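Local coordinates for Ras-associated and pleckstrin homology domains-containing protein 1 (Homo sapiens, PDB 4GN1) that mediates localized membrane signals, is implicated in regulating lamellipodial dynamics, and targets the actin regulators EVL and VASP to the leading edge, at residues M20-D23 with E24-V28; V69-L72 with L73-T76; F95-P98 with Q99-L102. All coordinates share one frame; numbering follows the deposited sequence.

Contact 1: residues M20-D23 with E24-V28; sequences MMVD and ERQTV
D23 and Q26 close a tight turn at the end of strand 17-23, where the chain of the ubiquitin-like Ras-associating domain leaves the strand and heads for helix 28-39. The turn is a type I beta turn from D23 to Q26, with Q26 N donating to D23 O (3.2 Å, 170° at the hydrogen). Both side chains fold back into it. D23 stands with CG between its own backbone N and carbonyl carbon (chi1 74°), which swings the carboxylate over the turn and lets OD1 accept from R25 N at 2.7 Å, an Asx turn laid over the beta turn. This bond uses the anti side of OD1, slightly out of the carboxylate plane. From the far end of the turn the extended chain of Q26 runs back toward the strand, and its OE1 accepts from D23 N at 2.9 Å, the donor standing well above the amide carbonyl plane. OE1 also lies 3.2 Å from V22 CA, while Q26 CG rests against D23 OD1 at 3.4 Å. The two side chains cross at about a right angle, their carboxylate and amide planes 32° apart. E24 turns its CB away from the strand, and its carboxylate bonds K4 N through OE2, next to the backbone pairing of E24 with K4; its carbonyl is held by N67. A water donates to D23 O (3.0 Å) and to Q26 O (2.8 Å), bridging the two ends of the turn. D23 lies between V22 and E24, which pair with L6 and K4, and its own polar atoms are met from within the turn: N by the Q26 amide oxygen, O by Q26 N and water, OD1 by R25 N. The amide of R25 would probably help to stabilise the negative charge on D23.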
loop_
_atom_site.group_PDB
_atom_site.type_symbol
_atom_site.label_atom_id
_atom_site.label_comp_id
_atom_site.label_asym_id
_atom_site.label_seq_id
_atom_site.Cartn_x
_atom_site.Cartn_y
_atom_site.Cartn_z
ATOM N N MET A 20 12.965 -18.610 -9.354
ATOM C CA MET A 20 11.829 -19.481 -9.529
ATOM C C MET A 20 11.077 -19.062 -10.768
ATOM O O MET A 20 11.036 -17.874 -11.114
ATOM C CB MET A 20 10.924 -19.443 -8.291
ATOM C CG MET A 20 10.066 -18.202 -8.137
ATOM S SD MET A 20 8.581 -18.575 -7.193
ATOM C CE MET A 20 8.571 -20.384 -7.087
ATOM N N MET A 21 10.495 -20.034 -11.446
ATOM C CA MET A 21 9.757 -19.748 -12.656
ATOM C C MET A 21 8.315 -19.321 -12.355
ATOM O O MET A 21 7.632 -19.942 -11.567
ATOM C CB MET A 21 9.794 -20.965 -13.584
ATOM C CG MET A 21 9.274 -20.683 -14.982
ATOM S SD MET A 21 9.304 -22.157 -16.005
ATOM C CE MET A 21 8.014 -23.151 -15.228
ATOM N N VAL A 22 7.867 -18.251 -12.996
ATOM C CA VAL A 22 6.465 -17.821 -12.947
ATOM C C VAL A 22 5.952 -17.790 -14.392
ATOM O O VAL A 22 6.745 -17.840 -15.316
ATOM C CB VAL A 22 6.320 -16.426 -12.298
ATOM C CG1 VAL A 22 6.885 -16.431 -10.884
ATOM C CG2 VAL A 22 7.013 -15.357 -13.145
ATOM N N ASP A 23 4.642 -17.745 -14.602
ATOM C CA ASP A 23 4.126 -17.564 -15.940
ATOM C C ASP A 23 3.208 -16.339 -16.015
ATOM O O ASP A 23 2.808 -15.785 -14.988
ATOM C CB ASP A 23 3.422 -18.833 -16.445
ATOM C CG ASP A 23 2.061 -19.057 -15.797
ATOM O OD1 ASP A 23 1.275 -18.102 -15.630
ATOM O OD2 ASP A 23 1.768 -20.209 -15.449
ATOM N N GLU A 24 2.859 -15.940 -17.238
ATOM C CA GLU A 24 2.207 -14.653 -17.452
ATOM C C GLU A 24 0.762 -14.630 -16.948
ATOM O O GLU A 24 0.138 -13.591 -16.916
ATOM C CB GLU A 24 2.284 -14.228 -18.922
ATOM C CG GLU A 24 1.375 -15.040 -19.828
ATOM C CD GLU A 24 1.509 -14.661 -21.285
ATOM O OE1 GLU A 24 1.437 -13.446 -21.591
ATOM O OE2 GLU A 24 1.688 -15.573 -22.122
ATOM N N ARG A 25 0.229 -15.771 -16.553
ATOM C CA ARG A 25 -1.158 -15.793 -16.048
ATOM C C ARG A 25 -1.258 -15.689 -14.522
ATOM O O ARG A 25 -2.334 -15.520 -13.990
ATOM C CB ARG A 25 -1.879 -17.062 -16.519
ATOM C CG ARG A 25 -2.269 -17.063 -17.995
ATOM C CD ARG A 25 -2.905 -18.391 -18.390
ATOM N NE ARG A 25 -4.198 -18.582 -17.737
ATOM C CZ ARG A 25 -5.369 -18.210 -18.254
ATOM N NH1 ARG A 25 -5.412 -17.631 -19.447
ATOM N NH2 ARG A 25 -6.498 -18.416 -17.575
ATOM N N GLN A 26 -0.136 -15.814 -13.826
ATOM C CA GLN A 26 -0.194 -16.048 -12.394
ATOM C C GLN A 26 -0.447 -14.786 -11.615
ATOM O O GLN A 26 0.071 -13.725 -11.953
ATOM C CB GLN A 26 1.083 -16.726 -11.894
ATOM C CG GLN A 26 1.132 -18.213 -12.220
ATOM C CD GLN A 26 2.437 -18.858 -11.797
ATOM O OE1 GLN A 26 3.502 -18.278 -11.964
ATOM N NE2 GLN A 26 2.355 -20.048 -11.248
ATOM N N THR A 27 -1.254 -14.911 -10.574
ATOM C CA THR A 27 -1.402 -13.861 -9.586
ATOM C C THR A 27 -0.242 -13.988 -8.577
ATOM O O THR A 27 0.411 -15.036 -8.478
ATOM C CB THR A 27 -2.692 -14.062 -8.785
ATOM O OG1 THR A 27 -2.541 -15.265 -8.049
ATOM C CG2 THR A 27 -3.941 -14.177 -9.698
ATOM N N VAL A 28 -0.039 -12.931 -7.791
ATOM C CA VAL A 28 0.943 -12.916 -6.696
ATOM C C VAL A 28 0.642 -14.037 -5.697
ATOM O O VAL A 28 1.557 -14.712 -5.201
ATOM C CB VAL A 28 1.005 -11.513 -6.024
ATOM C CG1 VAL A 28 1.741 -11.555 -4.687
ATOM C CG2 VAL A 28 1.701 -10.516 -6.942
HETATM O O HOH W 1 2.461 -13.303 -13.402
#

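Contact 2: residues V69-L72 with L73-T76; sequences VENL and LNWT
W75 lays its indole against L72 just beyond the end of helix 68-72, and its side chain can be followed outward from the backbone. W75 CB lies 3.1 Å from L72 O, the same carbonyl that accepts W75 N (2.9 Å) and closes a type I beta turn from L72 to W75. W75 CG, anti to its own carbonyl carbon (chi1 -74°), remains 3.4 Å from L72 O. W75 CD1 has both oxygens on one side, L72 O at 3.7 Å and N71 O at 3.9 Å. NE1, the polar edge of the indole, is used by E51 OE2 and not by the turn. On the benzo half, W75 CZ2 meets L72 CD2 at 3.6 Å, with CE2 and CH2 close behind. The methyl sits over one face of the six-membered ring, 3.8 Å from L72 CD2 to the centroid of the W75 ring and 19° off its normal, a CH-pi contact between side chains that lie alongside and point the same way. In the backbone, L73 N donates to V69 O in the i-to-i+4 pattern (3.1 Å), whereas N74 N turns to N71 O, three residues back. N74 ND2 bonds a malonate ion, probably from the crystallisation liquor. L72 and W75 both rest on L83 of strand 83-87, and L72 extends further to L6 and I8 of strand 5-11, so the short helix and the turn after it are packed onto two neighbouring strands of the Ras-associating domain.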
loop_
_atom_site.group_PDB
_atom_site.type_symbol
_atom_site.label_atom_id
_atom_site.label_comp_id
_atom_site.label_asym_id
_atom_site.label_seq_id
_atom_site.Cartn_x
_atom_site.Cartn_y
_atom_site.Cartn_z
ATOM N N VAL A 69 3.658 -10.740 -13.565
ATOM C CA VAL A 69 4.402 -10.493 -14.775
ATOM C C VAL A 69 4.053 -9.126 -15.302
ATOM O O VAL A 69 4.948 -8.374 -15.656
ATOM C CB VAL A 69 4.213 -11.592 -15.855
ATOM C CG1 VAL A 69 4.756 -11.139 -17.210
ATOM C CG2 VAL A 69 4.942 -12.844 -15.435
ATOM N N GLU A 70 2.766 -8.800 -15.326
ATOM C CA GLU A 70 2.299 -7.488 -15.788
ATOM C C GLU A 70 2.890 -6.330 -15.004
ATOM O O GLU A 70 3.191 -5.282 -15.569
ATOM C CB GLU A 70 0.768 -7.450 -15.824
ATOM C CG GLU A 70 0.062 -6.137 -15.502
ATOM C CD GLU A 70 -1.440 -6.377 -15.306
ATOM O OE1 GLU A 70 -2.039 -5.931 -14.314
ATOM O OE2 GLU A 70 -2.029 -7.096 -16.126
ATOM N N ASN A 71 3.082 -6.516 -13.709
ATOM C CA ASN A 71 3.679 -5.463 -12.934
ATOM C C ASN A 71 5.161 -5.304 -13.236
ATOM O O ASN A 71 5.682 -4.178 -13.281
ATOM C CB ASN A 71 3.408 -5.693 -11.465
ATOM C CG ASN A 71 2.034 -5.190 -11.070
ATOM O OD1 ASN A 71 1.760 -4.000 -11.143
ATOM N ND2 ASN A 71 1.162 -6.086 -10.682
ATOM N N LEU A 72 5.817 -6.435 -13.491
ATOM C CA LEU A 72 7.241 -6.460 -13.723
ATOM C C LEU A 72 7.599 -5.794 -15.039
ATOM O O LEU A 72 8.670 -5.196 -15.136
ATOM C CB LEU A 72 7.791 -7.885 -13.693
ATOM C CG LEU A 72 7.849 -8.697 -12.398
ATOM C CD1 LEU A 72 8.681 -9.947 -12.657
ATOM C CD2 LEU A 72 8.415 -7.932 -11.202
ATOM N N LEU A 73 6.722 -5.893 -16.037
ATOM C CA LEU A 73 6.925 -5.197 -17.305
ATOM C C LEU A 73 7.020 -3.666 -17.139
ATOM O O LEU A 73 7.605 -3.000 -17.982
ATOM C CB LEU A 73 5.840 -5.550 -18.328
ATOM C CG LEU A 73 5.772 -7.011 -18.753
ATOM C CD1 LEU A 73 4.651 -7.266 -19.745
ATOM C CD2 LEU A 73 7.103 -7.495 -19.302
ATOM N N ASN A 74 6.458 -3.123 -16.059
ATOM C CA ASN A 74 6.687 -1.734 -15.714
ATOM C C ASN A 74 8.113 -1.367 -15.328
ATOM O O ASN A 74 8.451 -0.208 -15.260
ATOM C CB ASN A 74 5.747 -1.315 -14.605
ATOM C CG ASN A 74 4.329 -1.253 -15.069
ATOM O OD1 ASN A 74 4.055 -0.923 -16.221
ATOM N ND2 ASN A 74 3.412 -1.573 -14.187
ATOM N N TRP A 75 8.956 -2.344 -15.074
ATOM C CA TRP A 75 10.314 -2.049 -14.639
ATOM C C TRP A 75 11.126 -1.571 -15.807
ATOM O O TRP A 75 10.821 -1.923 -16.945
ATOM C CB TRP A 75 10.928 -3.305 -14.035
ATOM C CG TRP A 75 10.398 -3.673 -12.659
ATOM C CD1 TRP A 75 9.238 -3.215 -12.019
ATOM C CD2 TRP A 75 10.998 -4.648 -11.709
ATOM N NE1 TRP A 75 9.103 -3.799 -10.778
ATOM C CE2 TRP A 75 10.118 -4.670 -10.535
ATOM C CE3 TRP A 75 12.139 -5.459 -11.724
ATOM C CZ2 TRP A 75 10.394 -5.454 -9.432
ATOM C CZ3 TRP A 75 12.401 -6.260 -10.612
ATOM C CH2 TRP A 75 11.544 -6.253 -9.486
ATOM N N THR A 76 12.159 -0.766 -15.578
ATOM C CA THR A 76 13.049 -0.425 -16.703
ATOM C C THR A 76 13.914 -1.641 -17.079
ATOM O O THR A 76 14.102 -2.571 -16.273
ATOM C CB THR A 76 13.923 0.829 -16.453
ATOM O OG1 THR A 76 14.694 0.660 -15.265
ATOM C CG2 THR A 76 13.066 2.047 -16.315
#

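Contact 3: residues F95-P98 with Q99-L102; sequences FKNP and QNYL
P98 O gathers both Y101 N and L102 N in a pair of overlapping type I beta turns, N97-N100 and P98-Y101, just after helix 93-96. The two bonds, each 2.8 Å from P98 O to the donor nitrogen, arrive differently: L102 N comes nearly end-on to the carbonyl, Y101 N steeply out of its plane. In the first turn N100 N bonds N97 O, less certainly because N100 N is crowded in the model; the same N97 O lies in the plane of the Y101 ring, at its edge, 3.4 Å from Y101 CD1. Q99 bends at chi2 (-76°) and brings its amide alongside N97, where Q99 NE2 donates to N97 OD1 at 3.2 Å in a nearly straight bond, the two amides turned 78° apart. The Q99 amide is modelled too close to the N97 backbone, so its exact placement is less sure. N97 OD1 also accepts from K116 NZ, and Q99 NE2 also donates to A109 O. N100 OD1 is taken by A109 N, and N100 O accepts from R226 NH2 at the start of helix 225-240. On the apolar side, the pyrrolidine of P98 touches L102, with P98 CB 3.6 Å from L102 CD1.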
loop_
_atom_site.group_PDB
_atom_site.type_symbol
_atom_site.label_atom_id
_atom_site.label_comp_id
_atom_site.label_asym_id
_atom_site.label_seq_id
_atom_site.Cartn_x
_atom_site.Cartn_y
_atom_site.Cartn_z
ATOM N N PHE A 95 -7.717 -6.364 8.263
ATOM C CA PHE A 95 -8.763 -7.370 8.280
ATOM C C PHE A 95 -8.831 -8.127 9.585
ATOM O O PHE A 95 -9.914 -8.526 9.996
ATOM C CB PHE A 95 -8.583 -8.334 7.123
ATOM C CG PHE A 95 -8.964 -7.736 5.817
ATOM C CD1 PHE A 95 -10.266 -7.862 5.342
ATOM C CD2 PHE A 95 -8.049 -6.984 5.103
ATOM C CE1 PHE A 95 -10.638 -7.279 4.151
ATOM C CE2 PHE A 95 -8.412 -6.388 3.917
ATOM C CZ PHE A 95 -9.710 -6.535 3.439
ATOM N N LYS A 96 -7.664 -8.332 10.209
ATOM C CA LYS A 96 -7.556 -8.943 11.523
ATOM C C LYS A 96 -8.231 -8.094 12.605
ATOM O O LYS A 96 -8.886 -8.635 13.492
ATOM C CB LYS A 96 -6.091 -9.127 11.878
ATOM C CG LYS A 96 -5.285 -9.917 10.861
ATOM C CD LYS A 96 -3.984 -10.393 11.489
ATOM C CE LYS A 96 -2.933 -10.749 10.450
ATOM N NZ LYS A 96 -1.590 -10.539 11.051
ATOM N N ASN A 97 -8.038 -6.768 12.526
ATOM C CA ASN A 97 -8.635 -5.799 13.456
ATOM C C ASN A 97 -9.280 -4.560 12.795
ATOM O O ASN A 97 -8.800 -3.433 12.967
ATOM C CB ASN A 97 -7.595 -5.369 14.492
ATOM C CG ASN A 97 -7.219 -6.494 15.438
ATOM O OD1 ASN A 97 -8.060 -7.023 16.172
ATOM N ND2 ASN A 97 -5.944 -6.872 15.418
ATOM N N PRO A 98 -10.389 -4.763 12.051
ATOM C CA PRO A 98 -11.062 -3.686 11.293
ATOM C C PRO A 98 -11.598 -2.530 12.161
ATOM O O PRO A 98 -11.665 -1.376 11.705
ATOM C CB PRO A 98 -12.214 -4.423 10.607
ATOM C CG PRO A 98 -12.477 -5.614 11.474
ATOM C CD PRO A 98 -11.114 -6.047 11.930
ATOM N N GLN A 99 -11.969 -2.837 13.402
ATOM C CA GLN A 99 -12.425 -1.814 14.345
ATOM C C GLN A 99 -11.363 -0.699 14.495
ATOM O O GLN A 99 -11.652 0.434 14.893
ATOM C CB GLN A 99 -12.782 -2.460 15.689
ATOM C CG GLN A 99 -11.601 -2.817 16.571
ATOM C CD GLN A 99 -10.854 -4.053 16.116
ATOM O OE1 GLN A 99 -11.102 -4.590 15.033
ATOM N NE2 GLN A 99 -9.934 -4.518 16.952
ATOM N N ASN A 100 -10.128 -1.025 14.123
ATOM C CA ASN A 100 -9.054 -0.045 14.197
ATOM C C ASN A 100 -8.829 0.790 12.952
ATOM O O ASN A 100 -8.021 1.712 12.971
ATOM C CB ASN A 100 -7.781 -0.709 14.660
ATOM C CG ASN A 100 -7.875 -1.130 16.096
ATOM O OD1 ASN A 100 -8.434 -0.408 16.922
ATOM N ND2 ASN A 100 -7.358 -2.308 16.406
ATOM N N TYR A 101 -9.575 0.507 11.893
ATOM C CA TYR A 101 -9.401 1.254 10.655
ATOM C C TYR A 101 -10.700 1.795 10.129
ATOM O O TYR A 101 -10.722 2.928 9.621
ATOM C CB TYR A 101 -8.724 0.393 9.585
ATOM C CG TYR A 101 -7.390 -0.138 10.049
ATOM C CD1 TYR A 101 -7.323 -1.270 10.869
ATOM C CD2 TYR A 101 -6.198 0.494 9.678
ATOM C CE1 TYR A 101 -6.107 -1.757 11.305
ATOM C CE2 TYR A 101 -4.977 0.016 10.115
ATOM C CZ TYR A 101 -4.940 -1.116 10.920
ATOM O OH TYR A 101 -3.739 -1.612 11.368
ATOM N N LEU A 102 -11.770 0.995 10.261
ATOM C CA LEU A 102 -13.085 1.292 9.654
ATOM C C LEU A 102 -14.011 2.102 10.568
ATOM O O LEU A 102 -15.067 2.589 10.141
ATOM C CB LEU A 102 -13.764 0.006 9.202
ATOM C CG LEU A 102 -12.918 -0.966 8.373
ATOM C CD1 LEU A 102 -13.699 -2.245 8.112
ATOM C CD2 LEU A 102 -12.433 -0.349 7.064
#

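How the contacts relate
Along the chain the three contacts come in series, each closing before the next begins. Contacts 1 and 2 belong to the Ras-associating domain and touch, their centres 12 Å apart: V69 CG2 at the start of contact 2 packs on V22, D23 and E24 of contact 1. Strand 5-11 joins them too, pairing with strand 17-23 and receiving L72. Contact 3 is remote, its centre about 31 Å from that of contact 1 and 32 Å from that of contact 2, and lies across the chain's centre from contact 2. Its surroundings are helices 113-124 and 225-240, the latter part of the PH domain, so it packs where the segment after the Ras-associating strands meets PH-domain elements.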